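Local coordinates for protein beta-N-acetylglucosaminidase (Thermotoga maritima, PDB 3WO8) that probably hydrolyses terminal non-reducing N-acetyl-D-hexosamine residues from N-acetyl-beta-D-hexosaminides, as a family 3 glycoside hydrolase with beta-N-acetylglucosaminidase activity, at residues B[52-57]-B[385-390]; B[196-199]-B[205-208]. One frame throughout, in Å; residues are numbered along the deposited sequence.

Contact 1. Residues B[52-57]-B[385-390]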
ATOM      1  N   LYS B  52      -9.235   1.225   6.648  1.00 33.06           N
ATOM      2  CA  LYS B  52     -10.221   2.133   6.075  1.00 33.60           C
ATOM      3  C   LYS B  52      -9.481   3.444   5.840  1.00 33.92           C
ATOM      4  O   LYS B  52      -9.455   4.377   6.650  1.00 35.71           O
ATOM      5  CB  LYS B  52     -11.364   2.330   7.040  1.00 37.22           C
ATOM      6  CG  LYS B  52     -12.223   1.120   7.293  1.00 38.80           C
ATOM      7  CD  LYS B  52     -13.477   1.220   6.443  1.00 45.51           C
ATOM      8  CE  LYS B  52     -13.999  -0.129   5.955  1.00 49.99           C
ATOM      9  NZ  LYS B  52     -14.048  -1.069   7.100  1.00 54.88           N
ATOM     10  N   GLU B  53      -8.841   3.522   4.714  1.00 32.21           N
ATOM     11  CA  GLU B  53      -7.909   4.588   4.515  1.00 33.85           C
ATOM     12  C   GLU B  53      -8.489   5.985   4.838  1.00 33.34           C
ATOM     13  O   GLU B  53      -7.819   6.777   5.492  1.00 35.34           O
ATOM     14  CB  GLU B  53      -7.357   4.474   3.118  1.00 33.66           C
ATOM     15  CG  GLU B  53      -6.436   5.558   2.698  1.00 37.28           C
ATOM     16  CD  GLU B  53      -5.679   5.147   1.466  1.00 40.66           C
ATOM     17  OE1 GLU B  53      -6.285   4.596   0.533  1.00 46.74           O
ATOM     18  OE2 GLU B  53      -4.463   5.332   1.452  1.00 47.05           O
ATOM     19  N   TYR B  54      -9.724   6.282   4.454  1.00 30.11           N
ATOM     20  CA  TYR B  54     -10.223   7.619   4.716  1.00 29.64           C
ATOM     21  C   TYR B  54     -10.265   7.880   6.226  1.00 32.11           C
ATOM     22  O   TYR B  54      -9.996   8.986   6.651  1.00 34.90           O
ATOM     23  CB  TYR B  54     -11.584   7.893   4.079  1.00 30.70           C
ATOM     24  CG  TYR B  54     -12.667   7.081   4.693  1.00 32.60           C
ATOM     25  CD1 TYR B  54     -13.340   7.526   5.826  1.00 35.93           C
ATOM     26  CD2 TYR B  54     -13.004   5.844   4.172  1.00 34.78           C
ATOM     27  CE1 TYR B  54     -14.333   6.762   6.394  1.00 36.86           C
ATOM     28  CE2 TYR B  54     -13.988   5.065   4.725  1.00 32.72           C
ATOM     29  CZ  TYR B  54     -14.644   5.517   5.837  1.00 37.05           C
ATOM     30  OH  TYR B  54     -15.616   4.740   6.385  1.00 38.18           O
ATOM     31  N   LEU B  55     -10.555   6.884   7.050  1.00 32.11           N
ATOM     32  CA  LEU B  55     -10.402   7.092   8.497  1.00 36.53           C
ATOM     33  C   LEU B  55      -8.953   7.355   8.884  1.00 35.40           C
ATOM     34  O   LEU B  55      -8.666   8.268   9.617  1.00 30.87           O
ATOM     35  CB  LEU B  55     -10.829   5.871   9.305  1.00 40.26           C
ATOM     36  CG  LEU B  55     -12.258   5.667   9.761  1.00 42.49           C
ATOM     37  CD1 LEU B  55     -12.161   4.541  10.780  1.00 39.58           C
ATOM     38  CD2 LEU B  55     -12.887   6.947  10.351  1.00 40.66           C
ATOM     39  N   LEU B  56      -8.049   6.496   8.431  1.00 35.53           N
ATOM     40  CA  LEU B  56      -6.645   6.707   8.693  1.00 33.74           C
ATOM     41  C   LEU B  56      -6.261   8.138   8.393  1.00 34.70           C
ATOM     42  O   LEU B  56      -5.555   8.764   9.158  1.00 33.03           O
ATOM     43  CB  LEU B  56      -5.768   5.771   7.866  1.00 30.67           C
ATOM     44  CG  LEU B  56      -4.298   6.038   8.147  1.00 28.65           C
ATOM     45  CD1 LEU B  56      -3.988   5.872   9.642  1.00 30.19           C
ATOM     46  CD2 LEU B  56      -3.440   5.152   7.305  1.00 25.76           C
ATOM     47  N   MET B  57      -6.762   8.661   7.285  1.00 36.46           N
ATOM     48  CA  MET B  57      -6.462  10.033   6.928  1.00 36.76           C
ATOM     49  C   MET B  57      -7.038  11.050   7.903  1.00 35.52           C
ATOM     50  O   MET B  57      -6.366  11.985   8.319  1.00 37.67           O
ATOM     51  CB  MET B  57      -6.919  10.334   5.494  1.00 41.01           C
ATOM     52  CG  MET B  57      -6.088   9.629   4.414  1.00 40.22           C
ATOM     53  SD  MET B  57      -6.886   9.643   2.793  1.00 43.72           S
ATOM     54  CE  MET B  57      -5.573   8.766   1.924  1.00 45.02           C
ATOM     55  N   VAL B 385     -21.613   6.548   5.360  1.00 37.46           N
ATOM     56  CA  VAL B 385     -22.746   7.225   5.924  1.00 34.31           C
ATOM     57  C   VAL B 385     -23.196   6.571   7.224  1.00 34.98           C
ATOM     58  O   VAL B 385     -23.700   7.248   8.118  1.00 32.45           O
ATOM     59  CB  VAL B 385     -23.872   7.262   4.904  1.00 33.04           C
ATOM     60  CG1 VAL B 385     -25.136   7.795   5.540  1.00 32.06           C
ATOM     61  CG2 VAL B 385     -23.452   8.101   3.700  1.00 32.28           C
ATOM     62  N   SER B 386     -23.000   5.260   7.356  1.00 39.35           N
ATOM     63  CA  SER B 386     -23.363   4.594   8.609  1.00 41.07           C
ATOM     64  C   SER B 386     -22.638   5.204   9.784  1.00 42.11           C
ATOM     65  O   SER B 386     -23.029   4.985  10.910  1.00 40.02           O
ATOM     66  CB  SER B 386     -23.057   3.116   8.573  1.00 42.93           C
ATOM     67  OG  SER B 386     -21.771   2.837   9.119  1.00 48.50           O
ATOM     68  N   ARG B 387     -21.551   5.938   9.540  1.00 44.51           N
ATOM     69  CA  ARG B 387     -20.797   6.524  10.651  1.00 45.77           C
ATOM     70  C   ARG B 387     -21.510   7.693  11.285  1.00 44.17           C
ATOM     71  O   ARG B 387     -21.206   8.056  12.406  1.00 44.50           O
ATOM     72  CB  ARG B 387     -19.385   6.921  10.223  1.00 48.93           C
ATOM     73  CG  ARG B 387     -18.547   5.718   9.838  1.00 48.45           C
ATOM     74  CD  ARG B 387     -17.081   6.023   9.558  1.00 47.77           C
ATOM     75  NE  ARG B 387     -16.408   4.737   9.676  1.00 50.22           N
ATOM     76  CZ  ARG B 387     -15.901   4.239  10.806  1.00 48.54           C
ATOM     77  NH1 ARG B 387     -15.366   3.029  10.770  1.00 50.35           N
ATOM     78  NH2 ARG B 387     -15.885   4.944  11.961  1.00 46.29           N
ATOM     79  N   PHE B 388     -22.477   8.252  10.571  1.00 48.11           N
ATOM     80  CA  PHE B 388     -23.263   9.405  11.027  1.00 45.10           C
ATOM     81  C   PHE B 388     -24.783   9.196  11.150  1.00 44.43           C
ATOM     82  O   PHE B 388     -25.501  10.131  11.462  1.00 43.31           O
ATOM     83  CB  PHE B 388     -23.076  10.532  10.024  1.00 46.49           C
ATOM     84  CG  PHE B 388     -21.661  10.779   9.639  1.00 47.76           C
ATOM     85  CD1 PHE B 388     -20.879  11.646  10.370  1.00 47.91           C
ATOM     86  CD2 PHE B 388     -21.114  10.161   8.521  1.00 51.83           C
ATOM     87  CE1 PHE B 388     -19.564  11.890  10.010  1.00 51.65           C
ATOM     88  CE2 PHE B 388     -19.801  10.401   8.143  1.00 54.73           C
ATOM     89  CZ  PHE B 388     -19.021  11.266   8.895  1.00 55.29           C
ATOM     90  N   PHE B 389     -25.276   8.008  10.832  1.00 46.29           N
ATOM     91  CA  PHE B 389     -26.692   7.667  10.973  1.00 46.94           C
ATOM     92  C   PHE B 389     -26.904   6.248  11.535  1.00 52.43           C
ATOM     93  O   PHE B 389     -26.202   5.278  11.179  1.00 52.13           O
ATOM     94  CB  PHE B 389     -27.384   7.791   9.643  1.00 46.30           C
ATOM     95  CG  PHE B 389     -27.362   9.165   9.103  1.00 50.05           C
ATOM     96  CD1 PHE B 389     -26.259   9.637   8.441  1.00 48.64           C
ATOM     97  CD2 PHE B 389     -28.453  10.015   9.283  1.00 54.33           C
ATOM     98  CE1 PHE B 389     -26.243  10.923   7.948  1.00 49.22           C
ATOM     99  CE2 PHE B 389     -28.438  11.305   8.797  1.00 50.89           C
ATOM    100  CZ  PHE B 389     -27.332  11.755   8.126  1.00 51.83           C
ATOM    101  N   GLU B 390     -27.910   6.135  12.396  1.00 63.85           N
ATOM    102  CA  GLU B 390     -28.177   4.872  13.119  1.00 68.10           C
ATOM    103  C   GLU B 390     -29.100   3.950  12.321  1.00 56.17           C
ATOM    104  O   GLU B 390     -29.231   2.762  12.636  1.00 54.96           O
ATOM    105  CB  GLU B 390     -28.735   5.154  14.519  1.00 78.33           C
ATOM    106  CG  GLU B 390     -29.928   6.102  14.546  1.00 86.42           C
ATOM    107  CD  GLU B 390     -30.069   6.804  15.883  1.00101.62           C
ATOM    108  OE1 GLU B 390     -29.079   7.407  16.359  1.00101.77           O
ATOM    109  OE2 GLU B 390     -31.177   6.763  16.461  1.00115.22           O
TER
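Arg387 lays one face of its guanidinium against the branched end of Leu55. The methyl CD1 of Leu55 does most of the touching: it stands 3.4 Å above the guanidinium plane, displaced toward the rim, with Leu55 CD1 3.5 Å from Arg387 NH1. The second methyl also joins in, Leu55 CD2 lying 3.9 Å from Arg387 NH2. The two side chains reach for each other from opposite directions, and the arginine spans the gap because its chain runs extended from CG to NE (chi2 -173°, chi3 161°). The backbones stay well apart, 10.6 Å from Leu55 CA to Arg387 CA. Leu55 and Tyr54 sit in the first turn of helix 53-66, in the TIM-barrel part of the chain, whereas Arg387 belongs to the loop between helix 374-385 and strand 391-397 of the C-terminal domain, so the contact bridges the two domains. Arg387 CD lies at the edge of the Tyr54 ring, near its plane, while the guanidinium is turned 73° from that ring. Arg387 NE also faces Tyr54 OH at 3.4 Å, a weak hydrogen bond at most and a doubtful one, because the place of that hydroxyl is uncertain. The polar end of Arg387 is held more firmly by a salt bridge from NH1 to Asp26, while Tyr466 of helix 462-471 packs against both Tyr54 and Leu55.

Contact 2. Residues B[196-199]-B[205-208]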
ATOM      1  N   LYS B 196      22.539 -17.932  31.467  1.00 68.95           N
ATOM      2  CA  LYS B 196      22.042 -18.361  30.159  1.00 65.10           C
ATOM      3  C   LYS B 196      21.305 -17.201  29.493  1.00 58.14           C
ATOM      4  O   LYS B 196      21.554 -16.899  28.326  1.00 55.81           O
ATOM      5  CB  LYS B 196      21.124 -19.576  30.277  1.00 67.55           C
ATOM      6  CG  LYS B 196      21.740 -20.884  29.803  1.00 71.79           C
ATOM      7  CD  LYS B 196      20.651 -21.847  29.323  1.00 75.34           C
ATOM      8  CE  LYS B 196      21.095 -22.693  28.130  1.00 76.84           C
ATOM      9  NZ  LYS B 196      19.972 -22.969  27.183  1.00 73.28           N
ATOM     10  N   LEU B 197      20.425 -16.553  30.254  1.00 48.64           N
ATOM     11  CA  LEU B 197      19.758 -15.319  29.820  1.00 56.64           C
ATOM     12  C   LEU B 197      20.661 -14.264  29.233  1.00 61.12           C
ATOM     13  O   LEU B 197      20.400 -13.728  28.142  1.00 63.00           O
ATOM     14  CB  LEU B 197      19.051 -14.635  30.979  1.00 60.46           C
ATOM     15  CG  LEU B 197      17.530 -14.787  30.984  1.00 69.34           C
ATOM     16  CD1 LEU B 197      17.126 -16.259  31.051  1.00 67.81           C
ATOM     17  CD2 LEU B 197      16.919 -13.973  32.129  1.00 69.74           C
ATOM     18  N   TRP B 198      21.691 -13.928  30.001  1.00 61.44           N
ATOM     19  CA  TRP B 198      22.626 -12.863  29.644  1.00 54.34           C
ATOM     20  C   TRP B 198      23.371 -13.233  28.372  1.00 50.25           C
ATOM     21  O   TRP B 198      23.493 -12.436  27.456  1.00 49.29           O
ATOM     22  CB  TRP B 198      23.602 -12.606  30.798  1.00 49.67           C
ATOM     23  CG  TRP B 198      24.484 -11.464  30.518  1.00 46.07           C
ATOM     24  CD1 TRP B 198      25.772 -11.527  30.095  1.00 42.89           C
ATOM     25  CD2 TRP B 198      24.131 -10.069  30.558  1.00 44.31           C
ATOM     26  NE1 TRP B 198      26.257 -10.258  29.896  1.00 45.03           N
ATOM     27  CE2 TRP B 198      25.269  -9.346  30.168  1.00 44.05           C
ATOM     28  CE3 TRP B 198      22.964  -9.362  30.884  1.00 48.03           C
ATOM     29  CZ2 TRP B 198      25.287  -7.941  30.103  1.00 47.48           C
ATOM     30  CZ3 TRP B 198      22.979  -7.939  30.815  1.00 47.12           C
ATOM     31  CH2 TRP B 198      24.136  -7.256  30.441  1.00 46.49           C
ATOM     32  N   GLU B 199      23.834 -14.467  28.334  1.00 50.54           N
ATOM     33  CA  GLU B 199      24.502 -15.027  27.169  1.00 55.90           C
ATOM     34  C   GLU B 199      23.640 -15.235  25.934  1.00 52.70           C
ATOM     35  O   GLU B 199      24.158 -15.201  24.830  1.00 51.07           O
ATOM     36  CB  GLU B 199      25.097 -16.384  27.525  1.00 61.52           C
ATOM     37  CG  GLU B 199      26.242 -16.292  28.506  1.00 69.22           C
ATOM     38  CD  GLU B 199      26.888 -17.633  28.758  1.00 76.65           C
ATOM     39  OE1 GLU B 199      26.165 -18.618  29.039  1.00 79.34           O
ATOM     40  OE2 GLU B 199      28.127 -17.685  28.675  1.00 78.44           O
ATOM     41  N   PHE B 205      19.560  -7.706  22.789  1.00 48.70           N
ATOM     42  CA  PHE B 205      19.100  -6.451  23.430  1.00 49.26           C
ATOM     43  C   PHE B 205      20.306  -5.585  23.779  1.00 50.34           C
ATOM     44  O   PHE B 205      20.250  -4.352  23.699  1.00 48.11           O
ATOM     45  CB  PHE B 205      18.192  -6.742  24.657  1.00 47.92           C
ATOM     46  CG  PHE B 205      16.852  -7.348  24.279  1.00 47.00           C
ATOM     47  CD1 PHE B 205      16.707  -8.718  24.114  1.00 45.65           C
ATOM     48  CD2 PHE B 205      15.758  -6.541  24.015  1.00 46.32           C
ATOM     49  CE1 PHE B 205      15.491  -9.262  23.723  1.00 44.81           C
ATOM     50  CE2 PHE B 205      14.542  -7.080  23.644  1.00 43.51           C
ATOM     51  CZ  PHE B 205      14.408  -8.442  23.487  1.00 43.35           C
ATOM     52  N   ARG B 206      21.406  -6.252  24.110  1.00 48.91           N
ATOM     53  CA  ARG B 206      22.637  -5.572  24.471  1.00 49.84           C
ATOM     54  C   ARG B 206      23.230  -4.972  23.240  1.00 45.94           C
ATOM     55  O   ARG B 206      23.618  -3.814  23.242  1.00 45.74           O
ATOM     56  CB  ARG B 206      23.663  -6.553  25.067  1.00 52.95           C
ATOM     57  CG  ARG B 206      23.112  -7.443  26.163  1.00 52.07           C
ATOM     58  CD  ARG B 206      24.155  -7.940  27.111  1.00 50.27           C
ATOM     59  NE  ARG B 206      24.619  -9.305  26.861  1.00 50.45           N
ATOM     60  CZ  ARG B 206      25.883  -9.640  26.622  1.00 48.20           C
ATOM     61  NH1 ARG B 206      26.806  -8.708  26.555  1.00 50.55           N
ATOM     62  NH2 ARG B 206      26.233 -10.910  26.454  1.00 50.03           N
ATOM     63  N   LYS B 207      23.330  -5.783  22.195  1.00 50.54           N
ATOM     64  CA  LYS B 207      23.960  -5.335  20.952  1.00 57.24           C
ATOM     65  C   LYS B 207      23.226  -4.137  20.357  1.00 52.81           C
ATOM     66  O   LYS B 207      23.864  -3.103  20.105  1.00 51.98           O
ATOM     67  CB  LYS B 207      24.161  -6.478  19.947  1.00 61.84           C
ATOM     68  CG  LYS B 207      25.552  -7.121  20.032  1.00 72.35           C
ATOM     69  CD  LYS B 207      26.007  -7.496  21.463  1.00 76.94           C
ATOM     70  CE  LYS B 207      27.518  -7.806  21.593  1.00 75.02           C
ATOM     71  NZ  LYS B 207      28.241  -6.862  22.490  1.00 66.72           N
ATOM     72  N   VAL B 208      21.907  -4.221  20.199  1.00 44.88           N
ATOM     73  CA  VAL B 208      21.172  -3.065  19.659  1.00 44.89           C
ATOM     74  C   VAL B 208      21.300  -1.858  20.562  1.00 44.97           C
ATOM     75  O   VAL B 208      21.472  -0.729  20.084  1.00 44.77           O
ATOM     76  CB  VAL B 208      19.664  -3.348  19.421  1.00 43.41           C
ATOM     77  CG1 VAL B 208      18.917  -2.088  18.959  1.00 42.30           C
ATOM     78  CG2 VAL B 208      19.492  -4.452  18.399  1.00 42.02           C
TER
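Two consecutive helices of the TIM-barrel domain, 194-199 and 203-211, meet at the surface through a cation-pi stack between Trp198 and Arg206. Both helices lie in the connection that follows barrel strand 167-173 and precedes barrel strand 216-219. The guanidinium of Arg206 lies almost flat on the indole, its plane 11° from that of the ring and the two centres 3.8 Å apart. Trp198 NE1 sits over the centre of the guanidinium, 3.4 Å from Arg206 CZ. The positive group is therefore placed over the pyrrole side of the indole, off-centre, with its CZ 33° from the normal of the five-membered ring. Farther back along the arginine, the CD methylene lies over the face of the six-membered ring in a CH-pi contact, though its closeness is doubtful because the model sets it too near the ring. The two side chains cross at about a right angle, and the bend at chi3 (-100°) lets the guanidinium lie flat on the indole. The edge of the same guanidinium is turned to the backbone of helix 194-199: Arg206 NH2 donates a hydrogen bond of 3.3 Å to Trp198 O. That oxygen lies nearly in the guanidinium plane, while the donor stands above the carbonyl plane. Arg206 NE adds a weak bond to the same Trp198 O at 3.4 Å. Helix 236-247 also packs on the indole, through Val242 and Ile247, and Lys246 makes a further cation-pi contact with it. Arg206 thus uses face and edge on a single residue: the NH2 bond, with the weak one from NE, probably limits rotation of the guanidinium, the stack favours its flat setting, and the carbonyl dipole together with the electron-rich indole probably stabilises its positive charge.

In the fold
Contact 1 and contact 2 lie on opposite sides of the chain's centre, with their own centres 45 Å apart and their nearest atoms about 26 Å apart, so neither touches the other. Contact 1 is the more central, about 15 Å from the centre of the chain, and joins segments whose nearest ends are 328 positions apart; contact 2 lies about 30 Å out and ties together helices adjacent in sequence. All of contact 2 falls between the two segments of contact 1 along the chain. A buried contact thus contrasts with one at the surface. Glu53, in the same segment as Tyr54 and Leu55, hydrogen-bonds to the backbone N of Ser88 of the second subunit, whereas contact 2 touches no other chain of the dimer.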